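TRNA threonylcarbamoyladenosine dehydratase (Escherichia coli, PDB 4D79) catalyses the ATP-dependent dehydration of threonylcarbamoyladenosine at position 37 of tRNAs reading codons that begin with adenine, giving its cyclic form, and can accept sulfur from CsdA in vitro. Local coordinates at residues S6-R12 against I96-C100; K23-F28 against M260-A264; D61-V65 against N80-A86; T167-K171 against L181-L185. All blocks are in the same frame, centred on the assembly; numbering follows the deposited sequence.

Contact 1 (S6-R12 against I96-C100)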
loop_
_atom_site.group_PDB
_atom_site.type_symbol
_atom_site.label_atom_id
_atom_site.label_comp_id
_atom_site.label_asym_id
_atom_site.label_seq_id
_atom_site.Cartn_x
_atom_site.Cartn_y
_atom_site.Cartn_z
ATOM N N SER B 6 23.506 5.243 11.999
ATOM C CA SER B 6 23.454 5.990 13.250
ATOM C C SER B 6 22.498 5.352 14.275
ATOM O O SER B 6 21.671 4.477 13.977
ATOM C CB SER B 6 23.019 7.430 13.001
ATOM O OG SER B 6 21.643 7.467 12.617
ATOM N N ASP B 7 22.587 5.852 15.506
ATOM C CA ASP B 7 21.631 5.416 16.514
ATOM C C ASP B 7 20.225 5.829 16.125
ATOM O O ASP B 7 19.288 5.058 16.308
ATOM C CB ASP B 7 21.981 6.004 17.884
ATOM C CG ASP B 7 23.166 5.297 18.561
ATOM O OD1 ASP B 7 23.537 4.161 18.185
ATOM O OD2 ASP B 7 23.701 5.880 19.521
ATOM N N ALA B 8 20.069 7.016 15.537
ATOM C CA ALA B 8 18.754 7.448 15.056
ATOM C C ALA B 8 18.210 6.529 13.964
ATOM O O ALA B 8 17.018 6.213 13.954
ATOM C CB ALA B 8 18.824 8.883 14.559
ATOM N N TRP B 9 19.062 6.130 13.019
ATOM C CA TRP B 9 18.686 5.169 11.996
ATOM C C TRP B 9 18.203 3.867 12.614
ATOM O O TRP B 9 17.214 3.273 12.148
ATOM C CB TRP B 9 19.891 4.934 11.104
ATOM C CG TRP B 9 19.657 4.229 9.797
ATOM C CD1 TRP B 9 19.254 2.958 9.616
ATOM C CD2 TRP B 9 19.870 4.780 8.510
ATOM N NE1 TRP B 9 19.195 2.672 8.279
ATOM C CE2 TRP B 9 19.570 3.783 7.577
ATOM C CE3 TRP B 9 20.305 6.028 8.051
ATOM C CZ2 TRP B 9 19.667 3.995 6.204
ATOM C CZ3 TRP B 9 20.418 6.234 6.702
ATOM C CH2 TRP B 9 20.108 5.222 5.790
ATOM N N ARG B 10 18.908 3.368 13.631
ATOM C CA ARG B 10 18.428 2.149 14.273
ATOM C C ARG B 10 17.094 2.361 14.996
ATOM O O ARG B 10 16.324 1.412 15.134
ATOM C CB ARG B 10 19.463 1.573 15.227
ATOM C CG ARG B 10 20.480 0.652 14.567
ATOM C CD ARG B 10 21.347 -0.048 15.631
ATOM N NE ARG B 10 22.151 0.957 16.266
ATOM C CZ ARG B 10 23.316 1.382 15.801
ATOM N NH1 ARG B 10 23.865 0.867 14.708
ATOM N NH2 ARG B 10 23.935 2.329 16.449
ATOM N N GLN B 11 16.804 3.565 15.488
ATOM C CA GLN B 11 15.483 3.784 16.083
ATOM C C GLN B 11 14.407 3.744 15.005
ATOM O O GLN B 11 13.319 3.193 15.212
ATOM C CB GLN B 11 15.434 5.126 16.809
ATOM C CG GLN B 11 16.231 5.140 18.131
ATOM C CD GLN B 11 15.858 4.000 19.038
ATOM O OE1 GLN B 11 16.621 3.043 19.207
ATOM N NE2 GLN B 11 14.667 4.074 19.603
ATOM N N ARG B 12 14.677 4.376 13.864
ATOM C CA ARG B 12 13.699 4.404 12.774
ATOM C C ARG B 12 13.487 3.014 12.191
ATOM O O ARG B 12 12.355 2.645 11.861
ATOM C CB ARG B 12 14.150 5.377 11.697
ATOM C CG ARG B 12 14.144 6.816 12.126
ATOM C CD ARG B 12 14.486 7.761 10.980
ATOM N NE ARG B 12 14.233 9.117 11.440
ATOM C CZ ARG B 12 15.142 9.951 11.920
ATOM N NH1 ARG B 12 16.442 9.659 11.897
ATOM N NH2 ARG B 12 14.750 11.140 12.325
ATOM N N ILE B 96 10.882 11.358 6.423
ATOM C CA ILE B 96 10.872 9.975 6.863
ATOM C C ILE B 96 12.225 9.601 7.430
ATOM O O ILE B 96 12.324 9.054 8.535
ATOM C CB ILE B 96 10.473 9.042 5.714
ATOM C CG1 ILE B 96 8.967 9.247 5.381
ATOM C CG2 ILE B 96 10.737 7.575 6.094
ATOM C CD1 ILE B 96 8.497 8.494 4.152
ATOM N N ASN B 97 13.280 9.874 6.669
ATOM C CA ASN B 97 14.647 9.554 7.059
ATOM C C ASN B 97 15.543 10.712 6.650
ATOM O O ASN B 97 15.914 10.835 5.469
ATOM C CB ASN B 97 15.118 8.250 6.434
ATOM C CG ASN B 97 16.525 7.928 6.864
ATOM O OD1 ASN B 97 17.102 8.663 7.661
ATOM N ND2 ASN B 97 17.074 6.869 6.352
ATOM N N PRO B 98 15.842 11.628 7.581
ATOM C CA PRO B 98 16.700 12.783 7.267
ATOM C C PRO B 98 18.118 12.411 6.836
ATOM O O PRO B 98 18.844 13.276 6.339
ATOM C CB PRO B 98 16.712 13.573 8.585
ATOM C CG PRO B 98 15.518 13.129 9.317
ATOM C CD PRO B 98 15.290 11.695 8.941
ATOM N N GLU B 99 18.530 11.170 7.023
ATOM C CA GLU B 99 19.845 10.703 6.624
ATOM C C GLU B 99 19.835 9.982 5.277
ATOM O O GLU B 99 20.903 9.578 4.788
ATOM C CB GLU B 99 20.415 9.781 7.712
ATOM C CG GLU B 99 20.680 10.548 9.002
ATOM C CD GLU B 99 21.314 9.700 10.083
ATOM O OE1 GLU B 99 20.609 8.839 10.626
ATOM O OE2 GLU B 99 22.506 9.900 10.399
ATOM N N CYS B 100 18.674 9.859 4.650
ATOM C CA CYS B 100 18.601 9.277 3.310
ATOM C C CYS B 100 19.129 10.284 2.285
ATOM O O CYS B 100 18.808 11.471 2.336
ATOM C CB CYS B 100 17.165 8.887 2.979
ATOM S SG CYS B 100 16.950 8.139 1.314
HETATM O O HOH W 1 18.037 8.154 10.347
HETATM O O HOH W 2 11.153 9.437 11.078
#
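Polar contacts tie the first turn of helix 7-20 to the turn that follows helix 85-96. Ser6 OG donates to Glu99 OE1 at 2.6 Å and accepts from Trp9 N at 2.9 Å, so one hydroxyl caps its own helix and reaches the other segment. Across from it Asn97 has left helical geometry: a type I turn runs to Cys100, closed by Cys100 N to Asn97 O (3.0 Å), and Asn97 OD1 accepts from Glu99 N (3.0 Å) as an Asx turn. Water 1 lies 2.7 Å from both Arg12 NH1 and Glu99 OE1 and 2.9 Å from Asn97 OD1; water 2 joins Arg12 NE (3.1 Å) to Ile96 O (2.8 Å). Arg12 NH1 and Glu99 OE1, 4.4 Å apart, therefore meet through water. The Arg12 guanidinium and the Trp9 ring supply the packing surfaces: Pro98 CD covers a face of the guanidinium, 3.5 Å from Arg12 CZ, while Asn97 ND2 sits over the Trp9 ring, 3.4 Å from CZ3, with Glu99 CB at the ring edge. Val67 and Arg78 of the second subunit pack on Arg12 and Pro98. The arrangement is an N-capped helix docked on the helix-to-strand turn leading into strand 101-105 of the Rossmann-like ThiF fold.

Contact 2 (K23-F28 against M260-A264); sequences KALQLF and MMAKA
A crossing of two helices joins the N-terminal and C-terminal parts of the chain: residues 23-28 of helix 22-29 meet residues 260-264 of helix 242-266. Both segments are regular alpha-helix, with Phe28 N to Ala24 O at 2.8 Å and Ala264 N to Met260 O at 3.0 Å. Their axes approach to 10.8 Å at a signed crossing angle of 110°, and the closest CA pair is Ala24 and Met261, 6.7 Å apart. Leu27 (chi1 t, chi2 p) points toward the other helix and has the largest covered area; its CD2 lies 4.2 Å from Met260 CB, 4.1 Å from Met261 CG and 4.3 Å from Ala264 CB. Met261 (m, t, p) runs along the interface, placing SD 4.0 Å from Ala24 CB and 3.8 Å from Phe28 CZ. The latter is a Met-aromatic contact, SD 5.1 Å from the Phe28 ring centroid and 69° off its normal. Helix 7-20 borders the same cluster, where Tyr20 touches Met261 and packs edge-to-face with Phe28. No hydrogen bond crosses between the segments; this contact within the ThiF fold is mainly apolar. Lys23 (t, t, t, m) brings NZ to 4.1 Å from Ala264 CB.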
loop_
_atom_site.group_PDB
_atom_site.type_symbol
_atom_site.label_atom_id
_atom_site.label_comp_id
_atom_site.label_asym_id
_atom_site.label_seq_id
_atom_site.Cartn_x
_atom_site.Cartn_y
_atom_site.Cartn_z
ATOM N N LYS B 23 22.385 -7.977 8.543
ATOM C CA LYS B 23 23.134 -7.819 7.300
ATOM C C LYS B 23 22.302 -7.071 6.274
ATOM O O LYS B 23 22.802 -6.185 5.570
ATOM C CB LYS B 23 23.564 -9.191 6.788
ATOM C CG LYS B 23 24.566 -9.143 5.640
ATOM C CD LYS B 23 25.199 -10.512 5.413
ATOM C CE LYS B 23 26.316 -10.462 4.375
ATOM N NZ LYS B 23 25.804 -10.207 2.997
ATOM N N ALA B 24 21.009 -7.401 6.197
ATOM C CA ALA B 24 20.115 -6.704 5.302
ATOM C C ALA B 24 20.007 -5.221 5.654
ATOM O O ALA B 24 19.897 -4.379 4.757
ATOM C CB ALA B 24 18.748 -7.370 5.339
ATOM N N LEU B 25 19.950 -4.879 6.943
ATOM C CA LEU B 25 19.841 -3.461 7.285
ATOM C C LEU B 25 20.991 -2.668 6.662
ATOM O O LEU B 25 20.796 -1.565 6.142
ATOM C CB LEU B 25 19.815 -3.273 8.801
ATOM C CG LEU B 25 19.515 -1.843 9.274
ATOM C CD1 LEU B 25 18.029 -1.484 9.094
ATOM C CD2 LEU B 25 19.927 -1.646 10.750
ATOM N N GLN B 26 22.194 -3.196 6.747
ATOM C CA GLN B 26 23.343 -2.515 6.161
ATOM C C GLN B 26 23.294 -2.559 4.634
ATOM O O GLN B 26 23.631 -1.571 3.970
ATOM C CB GLN B 26 24.650 -3.121 6.685
ATOM C CG GLN B 26 25.871 -2.409 6.153
ATOM C CD GLN B 26 26.062 -1.033 6.716
ATOM O OE1 GLN B 26 26.422 -0.854 7.890
ATOM N NE2 GLN B 26 25.737 -0.042 5.920
ATOM N N LEU B 27 22.866 -3.686 4.062
ATOM C CA LEU B 27 22.717 -3.768 2.606
ATOM C C LEU B 27 21.780 -2.681 2.099
ATOM O O LEU B 27 22.057 -2.036 1.085
ATOM C CB LEU B 27 22.175 -5.145 2.207
ATOM C CG LEU B 27 21.965 -5.418 0.716
ATOM C CD1 LEU B 27 23.320 -5.516 -0.014
ATOM C CD2 LEU B 27 21.160 -6.696 0.547
ATOM N N PHE B 28 20.626 -2.518 2.770
ATOM C CA PHE B 28 19.670 -1.493 2.391
ATOM C C PHE B 28 20.260 -0.095 2.564
ATOM O O PHE B 28 20.068 0.788 1.701
ATOM C CB PHE B 28 18.363 -1.625 3.202
ATOM C CG PHE B 28 17.626 -2.953 3.036
ATOM C CD1 PHE B 28 17.927 -3.839 2.019
ATOM C CD2 PHE B 28 16.593 -3.302 3.932
ATOM C CE1 PHE B 28 17.220 -5.051 1.892
ATOM C CE2 PHE B 28 15.899 -4.507 3.792
ATOM C CZ PHE B 28 16.219 -5.374 2.774
ATOM N N MET B 260 17.857 -8.507 -4.029
ATOM C CA MET B 260 19.117 -7.957 -3.520
ATOM C C MET B 260 19.678 -8.822 -2.397
ATOM O O MET B 260 20.884 -9.086 -2.340
ATOM C CB MET B 260 18.908 -6.532 -3.020
ATOM C CG MET B 260 18.578 -5.576 -4.075
ATOM S SD MET B 260 17.947 -4.015 -3.431
ATOM C CE MET B 260 19.397 -3.493 -2.551
ATOM N N MET B 261 18.815 -9.281 -1.497
ATOM C CA MET B 261 19.260 -10.157 -0.423
ATOM C C MET B 261 19.732 -11.497 -0.972
ATOM O O MET B 261 20.791 -11.999 -0.560
ATOM C CB MET B 261 18.138 -10.339 0.606
ATOM C CG MET B 261 17.936 -9.119 1.461
ATOM S SD MET B 261 16.505 -9.204 2.541
ATOM C CE MET B 261 16.790 -10.678 3.509
ATOM N N ALA B 262 19.017 -12.047 -1.966
ATOM C CA ALA B 262 19.419 -13.333 -2.521
ATOM C C ALA B 262 20.774 -13.228 -3.206
ATOM O O ALA B 262 21.606 -14.142 -3.108
ATOM C CB ALA B 262 18.375 -13.859 -3.494
ATOM N N LYS B 263 20.991 -12.135 -3.931
ATOM C CA LYS B 263 22.263 -11.923 -4.624
ATOM C C LYS B 263 23.408 -11.779 -3.636
ATOM O O LYS B 263 24.473 -12.384 -3.816
ATOM C CB LYS B 263 22.162 -10.691 -5.519
ATOM C CG LYS B 263 23.407 -10.455 -6.413
ATOM C CD LYS B 263 23.268 -9.162 -7.197
ATOM C CE LYS B 263 24.191 -9.117 -8.405
ATOM N NZ LYS B 263 24.055 -7.818 -9.132
ATOM N N ALA B 264 23.199 -11.010 -2.565
ATOM C CA ALA B 264 24.260 -10.853 -1.573
ATOM C C ALA B 264 24.612 -12.186 -0.929
ATOM O O ALA B 264 25.791 -12.509 -0.769
ATOM C CB ALA B 264 23.847 -9.819 -0.537
#

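Contact 3 (D61-V65 against N80-A86); sequences DMDDV and NVGLAKA. With ATP (adenosine-5'-triphosphate), chain K.
Beyond strand 56-60 of the Rossmann-like ThiF fold, residues 61-65 run as a loop, extended from Asp63 on, beside 80-86, where a type II turn from Asn80 to Leu83 leads through the N-cap Ala84 into helix 85-96. Val65, the most covered residue, uses both its N and its O toward the turn: Val65 N to Leu83 O at 2.8 Å and Gly82 N to Val65 O at 2.9 Å. Gly82 holds positive phi (95°). Next comes a single antiparallel bridge, Asp64 with Ala84, CA atoms 4.2 Å apart, then Lys85 N to Asp63 O at 2.9 Å. The Val65 side chain (t) faces the turn, CG2 3.8 Å from Lys85 CG. Lys85 (m, then t throughout) stretches into the ATP pocket, where NZ donates to ATP O3' (2.8 Å), lies 2.6 Å from ATP O2B, and forms a long salt bridge with Asp63 OD2 (3.7 Å). Asp61 (chi1 t) grips the ribose, as an acidic residue after the second strand commonly does in Rossmann folds; its OD1 also accepts from Asp63 N (2.9 Å) in an Asx turn. ATP O2' donates to Asp61 OD1 at 2.6 Å and O3' to OD2 at 2.7 Å.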
loop_
_atom_site.group_PDB
_atom_site.type_symbol
_atom_site.label_atom_id
_atom_site.label_comp_id
_atom_site.label_asym_id
_atom_site.label_seq_id
_atom_site.Cartn_x
_atom_site.Cartn_y
_atom_site.Cartn_z
ATOM N N ASP B 61 11.063 12.089 -12.556
ATOM C CA ASP B 61 9.751 12.496 -13.054
ATOM C C ASP B 61 9.828 13.995 -13.324
ATOM O O ASP B 61 10.488 14.713 -12.583
ATOM C CB ASP B 61 8.649 12.196 -12.025
ATOM C CG ASP B 61 7.271 12.002 -12.642
ATOM O OD1 ASP B 61 6.916 12.701 -13.616
ATOM O OD2 ASP B 61 6.532 11.134 -12.135
ATOM N N MET B 62 9.119 14.483 -14.353
ATOM C CA MET B 62 9.010 15.940 -14.478
ATOM C C MET B 62 7.573 16.419 -14.386
ATOM O O MET B 62 7.304 17.605 -14.646
ATOM C CB MET B 62 9.697 16.462 -15.756
ATOM C CG MET B 62 9.097 16.121 -17.072
ATOM S SD MET B 62 10.097 16.750 -18.452
ATOM C CE MET B 62 10.533 18.389 -17.885
ATOM N N ASP B 63 6.641 15.568 -13.965
ATOM C CA ASP B 63 5.251 16.003 -13.914
ATOM C C ASP B 63 4.956 16.699 -12.587
ATOM O O ASP B 63 5.704 16.584 -11.608
ATOM C CB ASP B 63 4.302 14.820 -14.120
ATOM C CG ASP B 63 2.898 15.252 -14.522
ATOM O OD1 ASP B 63 2.709 16.429 -14.913
ATOM O OD2 ASP B 63 1.978 14.411 -14.444
ATOM N N ASP B 64 3.859 17.453 -12.588
ATOM C CA ASP B 64 3.378 18.202 -11.439
ATOM C C ASP B 64 2.215 17.474 -10.770
ATOM O O ASP B 64 1.484 16.721 -11.419
ATOM C CB ASP B 64 2.918 19.598 -11.867
ATOM C CG ASP B 64 4.038 20.449 -12.436
ATOM O OD1 ASP B 64 5.218 20.226 -12.095
ATOM O OD2 ASP B 64 3.729 21.364 -13.226
ATOM N N VAL B 65 2.022 17.747 -9.471
ATOM C CA VAL B 65 0.897 17.202 -8.722
ATOM C C VAL B 65 -0.398 17.826 -9.233
ATOM O O VAL B 65 -0.532 19.053 -9.294
ATOM C CB VAL B 65 1.080 17.435 -7.209
ATOM C CG1 VAL B 65 -0.114 16.923 -6.429
ATOM C CG2 VAL B 65 2.347 16.747 -6.690
ATOM N N ASN B 80 -0.108 20.514 -2.090
ATOM C CA ASN B 80 0.937 20.140 -3.038
ATOM C C ASN B 80 0.545 20.347 -4.494
ATOM O O ASN B 80 1.418 20.251 -5.370
ATOM C CB ASN B 80 1.316 18.673 -2.838
ATOM C CG ASN B 80 1.964 18.435 -1.504
ATOM O OD1 ASN B 80 2.470 19.361 -0.876
ATOM N ND2 ASN B 80 1.992 17.197 -1.085
ATOM N N VAL B 81 -0.733 20.617 -4.779
ATOM C CA VAL B 81 -1.179 20.717 -6.164
ATOM C C VAL B 81 -0.411 21.828 -6.857
ATOM O O VAL B 81 -0.321 22.948 -6.348
ATOM C CB VAL B 81 -2.694 20.969 -6.224
ATOM C CG1 VAL B 81 -3.135 21.231 -7.684
ATOM C CG2 VAL B 81 -3.440 19.797 -5.641
ATOM N N GLY B 82 0.134 21.527 -8.039
ATOM C CA GLY B 82 0.927 22.476 -8.801
ATOM C C GLY B 82 2.429 22.382 -8.610
ATOM O O GLY B 82 3.163 22.990 -9.387
ATOM N N LEU B 83 2.906 21.664 -7.595
ATOM C CA LEU B 83 4.325 21.447 -7.358
ATOM C C LEU B 83 4.822 20.217 -8.125
ATOM O O LEU B 83 4.054 19.321 -8.493
ATOM C CB LEU B 83 4.568 21.283 -5.856
ATOM C CG LEU B 83 4.034 22.443 -5.012
ATOM C CD1 LEU B 83 4.226 22.197 -3.521
ATOM C CD2 LEU B 83 4.687 23.744 -5.422
ATOM N N ALA B 84 6.131 20.175 -8.349
ATOM C CA ALA B 84 6.742 19.031 -9.017
ATOM C C ALA B 84 6.635 17.790 -8.136
ATOM O O ALA B 84 7.030 17.804 -6.964
ATOM C CB ALA B 84 8.206 19.332 -9.359
ATOM N N LYS B 85 6.096 16.707 -8.709
ATOM C CA LYS B 85 5.897 15.477 -7.957
ATOM C C LYS B 85 7.187 14.982 -7.317
ATOM O O LYS B 85 7.183 14.520 -6.163
ATOM C CB LYS B 85 5.356 14.369 -8.853
ATOM C CG LYS B 85 3.993 14.506 -9.341
ATOM C CD LYS B 85 3.662 13.323 -10.244
ATOM C CE LYS B 85 2.186 13.368 -10.675
ATOM N NZ LYS B 85 1.799 12.185 -11.459
ATOM N N ALA B 86 8.283 14.963 -8.094
ATOM C CA ALA B 86 9.521 14.364 -7.590
ATOM C C ALA B 86 10.077 15.167 -6.425
ATOM O O ALA B 86 10.565 14.599 -5.444
ATOM C CB ALA B 86 10.552 14.245 -8.703
HETATM P PG ATP K . -2.327 11.766 -15.369
HETATM O O1G ATP K . -3.828 11.922 -15.346
HETATM O O2G ATP K . -1.564 12.975 -14.881
HETATM O O3G ATP K . -1.798 11.129 -16.632
HETATM P PB ATP K . -0.608 10.041 -13.909
HETATM O O1B ATP K . 0.100 9.711 -15.203
HETATM O O2B ATP K . 0.069 10.834 -12.804
HETATM O O3B ATP K . -2.059 10.669 -14.226
HETATM P PA ATP K . -0.162 7.383 -13.092
HETATM O O1A ATP K . -0.306 6.617 -14.403
HETATM O O2A ATP K . -0.605 6.726 -11.812
HETATM O O3A ATP K . -1.100 8.673 -13.237
HETATM O "O5'" ATP K . 1.347 7.962 -12.916
HETATM C "C5'" ATP K . 2.418 7.743 -13.855
HETATM C "C4'" ATP K . 3.704 8.540 -13.596
HETATM O "O4'" ATP K . 4.823 8.107 -14.432
HETATM C "C3'" ATP K . 3.527 10.028 -13.874
HETATM O "O3'" ATP K . 3.869 10.830 -12.731
HETATM C "C2'" ATP K . 4.481 10.307 -15.019
HETATM O "O2'" ATP K . 4.991 11.632 -14.989
HETATM C "C1'" ATP K . 5.582 9.273 -14.850
HETATM N N9 ATP K . 6.410 9.168 -16.094
HETATM C C8 ATP K . 5.871 8.990 -17.327
HETATM N N7 ATP K . 6.816 8.945 -18.302
HETATM C C5 ATP K . 7.994 9.106 -17.693
HETATM C C6 ATP K . 9.383 9.135 -18.169
HETATM N N6 ATP K . 9.623 9.010 -19.475
HETATM N N1 ATP K . 10.372 9.319 -17.292
HETATM C C2 ATP K . 10.115 9.477 -15.973
HETATM N N3 ATP K . 8.862 9.460 -15.465
HETATM C C4 ATP K . 7.755 9.269 -16.250
HETATM O O HOH W 3 8.384 15.847 -10.848
#

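Contact 4 (T167-K171 against L181-L185); sequences TDLAK and LRERL
Helix 176-189 covers the end of strand 164-168, the antiparallel edge strand of the mixed sheet within this chain, and residues 181-185 meet the chain just as it leaves that strand. Thr167 and Asp168 are extended; Leu169 and Ala170 then take helix-like angles (-53/-31 and -64/-23), so the chain turns, with Lys171 N bonded to Asp168 O at 2.8 Å. Asp168 OD2 accepts from Ala170 N (2.9 Å), an Asx turn. The partner is regular helix, Leu185 N to Leu181 O at 2.9 Å, and the closest CA pair is Ala170 and Arg182 at 7.2 Å. Leu181 (t, p) points toward the turn and sets CD2 4.0 Å from Leu169 CD2; it also packs on helix 132-144. Arg182 (m, t, m, with chi4 -96°) folds across the gap: its CG lies 4.0 Å from Leu169 CG, its CD 3.8 Å from Ala170 CA, and NH1 donates to Leu169 O at 2.9 Å. Ala170 O stands over one face of the guanidinium, and Thr172 OG1 is a further hydrogen-bond partner of NH1. One turn on from Leu181, Leu185 (m, t) closes the apolar patch, CD1 3.6 Å from Leu169 CD2. Leucines thus fill the interior while one arginine bonds the Leu169 carbonyl: a side-chain-to-backbone bond joins helix and strand end, with no ion pair between the two segments.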
loop_
_atom_site.group_PDB
_atom_site.type_symbol
_atom_site.label_atom_id
_atom_site.label_comp_id
_atom_site.label_asym_id
_atom_site.label_seq_id
_atom_site.Cartn_x
_atom_site.Cartn_y
_atom_site.Cartn_z
ATOM N N THR B 167 5.914 -11.821 -12.462
ATOM C CA THR B 167 6.264 -12.847 -13.424
ATOM C C THR B 167 7.112 -12.212 -14.536
ATOM O O THR B 167 7.346 -10.998 -14.577
ATOM C CB THR B 167 4.986 -13.519 -13.973
ATOM O OG1 THR B 167 5.304 -14.766 -14.601
ATOM C CG2 THR B 167 4.283 -12.641 -14.966
ATOM N N ASP B 168 7.571 -13.048 -15.448
ATOM C CA ASP B 168 8.313 -12.534 -16.584
ATOM C C ASP B 168 7.379 -11.724 -17.469
ATOM O O ASP B 168 6.224 -12.107 -17.692
ATOM C CB ASP B 168 8.919 -13.661 -17.392
ATOM C CG ASP B 168 9.836 -13.150 -18.486
ATOM O OD1 ASP B 168 11.032 -12.918 -18.182
ATOM O OD2 ASP B 168 9.373 -12.955 -19.638
ATOM N N LEU B 169 7.901 -10.605 -17.978
ATOM C CA LEU B 169 7.101 -9.678 -18.782
ATOM C C LEU B 169 6.404 -10.382 -19.929
ATOM O O LEU B 169 5.301 -9.980 -20.316
ATOM C CB LEU B 169 7.986 -8.528 -19.293
ATOM C CG LEU B 169 7.330 -7.509 -20.249
ATOM C CD1 LEU B 169 6.120 -6.822 -19.588
ATOM C CD2 LEU B 169 8.392 -6.464 -20.734
ATOM N N ALA B 170 7.005 -11.449 -20.464
ATOM C CA ALA B 170 6.384 -12.196 -21.552
ATOM C C ALA B 170 5.079 -12.875 -21.164
ATOM O O ALA B 170 4.302 -13.235 -22.066
ATOM C CB ALA B 170 7.316 -13.281 -22.076
ATOM N N LYS B 171 4.870 -13.134 -19.874
ATOM C CA LYS B 171 3.791 -13.991 -19.391
ATOM C C LYS B 171 2.694 -13.224 -18.662
ATOM O O LYS B 171 1.799 -13.837 -18.079
ATOM C CB LYS B 171 4.350 -15.113 -18.512
ATOM C CG LYS B 171 5.391 -15.957 -19.256
ATOM C CD LYS B 171 5.740 -17.280 -18.564
ATOM C CE LYS B 171 6.554 -17.151 -17.290
ATOM N NZ LYS B 171 6.863 -18.513 -16.735
ATOM N N LEU B 181 3.980 -2.730 -24.462
ATOM C CA LEU B 181 5.396 -2.663 -24.120
ATOM C C LEU B 181 6.168 -3.790 -24.772
ATOM O O LEU B 181 7.239 -3.566 -25.342
ATOM C CB LEU B 181 5.563 -2.714 -22.604
ATOM C CG LEU B 181 6.944 -2.717 -22.003
ATOM C CD1 LEU B 181 7.721 -1.462 -22.418
ATOM C CD2 LEU B 181 6.781 -2.835 -20.474
ATOM N N ARG B 182 5.632 -5.008 -24.719
ATOM C CA ARG B 182 6.267 -6.109 -25.437
ATOM C C ARG B 182 6.372 -5.800 -26.924
ATOM O O ARG B 182 7.401 -6.058 -27.549
ATOM C CB ARG B 182 5.481 -7.403 -25.223
ATOM C CG ARG B 182 5.593 -7.954 -23.818
ATOM C CD ARG B 182 5.042 -9.368 -23.757
ATOM N NE ARG B 182 3.621 -9.404 -24.071
ATOM C CZ ARG B 182 2.644 -9.403 -23.171
ATOM N NH1 ARG B 182 2.913 -9.385 -21.866
ATOM N NH2 ARG B 182 1.393 -9.434 -23.575
ATOM N N GLU B 183 5.326 -5.220 -27.503
ATOM C CA GLU B 183 5.357 -4.935 -28.933
ATOM C C GLU B 183 6.401 -3.876 -29.269
ATOM O O GLU B 183 7.120 -4.004 -30.272
ATOM C CB GLU B 183 3.957 -4.511 -29.400
ATOM C CG GLU B 183 2.886 -5.599 -29.233
ATOM C CD GLU B 183 3.386 -6.995 -29.589
ATOM O OE1 GLU B 183 3.567 -7.276 -30.794
ATOM O OE2 GLU B 183 3.603 -7.808 -28.660
ATOM N N ARG B 184 6.518 -2.829 -28.439
ATOM C CA ARG B 184 7.508 -1.791 -28.718
ATOM C C ARG B 184 8.925 -2.297 -28.480
ATOM O O ARG B 184 9.863 -1.908 -29.195
ATOM C CB ARG B 184 7.258 -0.542 -27.875
ATOM C CG ARG B 184 8.064 0.654 -28.354
ATOM C CD ARG B 184 7.519 1.145 -29.694
ATOM N NE ARG B 184 6.258 1.868 -29.567
ATOM C CZ ARG B 184 6.180 3.188 -29.412
ATOM N NH1 ARG B 184 7.285 3.922 -29.428
ATOM N NH2 ARG B 184 4.999 3.784 -29.297
ATOM N N LEU B 185 9.114 -3.130 -27.463
ATOM C CA LEU B 185 10.440 -3.686 -27.230
ATOM C C LEU B 185 10.929 -4.451 -28.447
ATOM O O LEU B 185 12.107 -4.368 -28.811
ATOM C CB LEU B 185 10.434 -4.601 -26.009
ATOM C CG LEU B 185 10.448 -3.914 -24.646
ATOM C CD1 LEU B 185 10.135 -4.888 -23.511
ATOM C CD2 LEU B 185 11.800 -3.239 -24.421
#

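All four contacts are at least partly buried, and contact 4 is the most enclosed, with no exposed residue among those that touch. Contacts 1 and 2 are neighbours, their centres 18 Å apart, and use the consecutive helices 7-20 and 22-29; the first joins by hydroxyl, carboxylate and water, the second mainly by apolar side chains. Contacts 1 and 3 share helix 85-96, one at each end: its C-terminal end lies near the second subunit, its N-terminal end at the nucleotide. Contact 3 differs in relying on backbone pairing and in touching ATP directly. Contact 4, about 38 Å between centres from contact 1, lies across the chain's centre from it and combines leucines with one arginine-to-carbonyl bond.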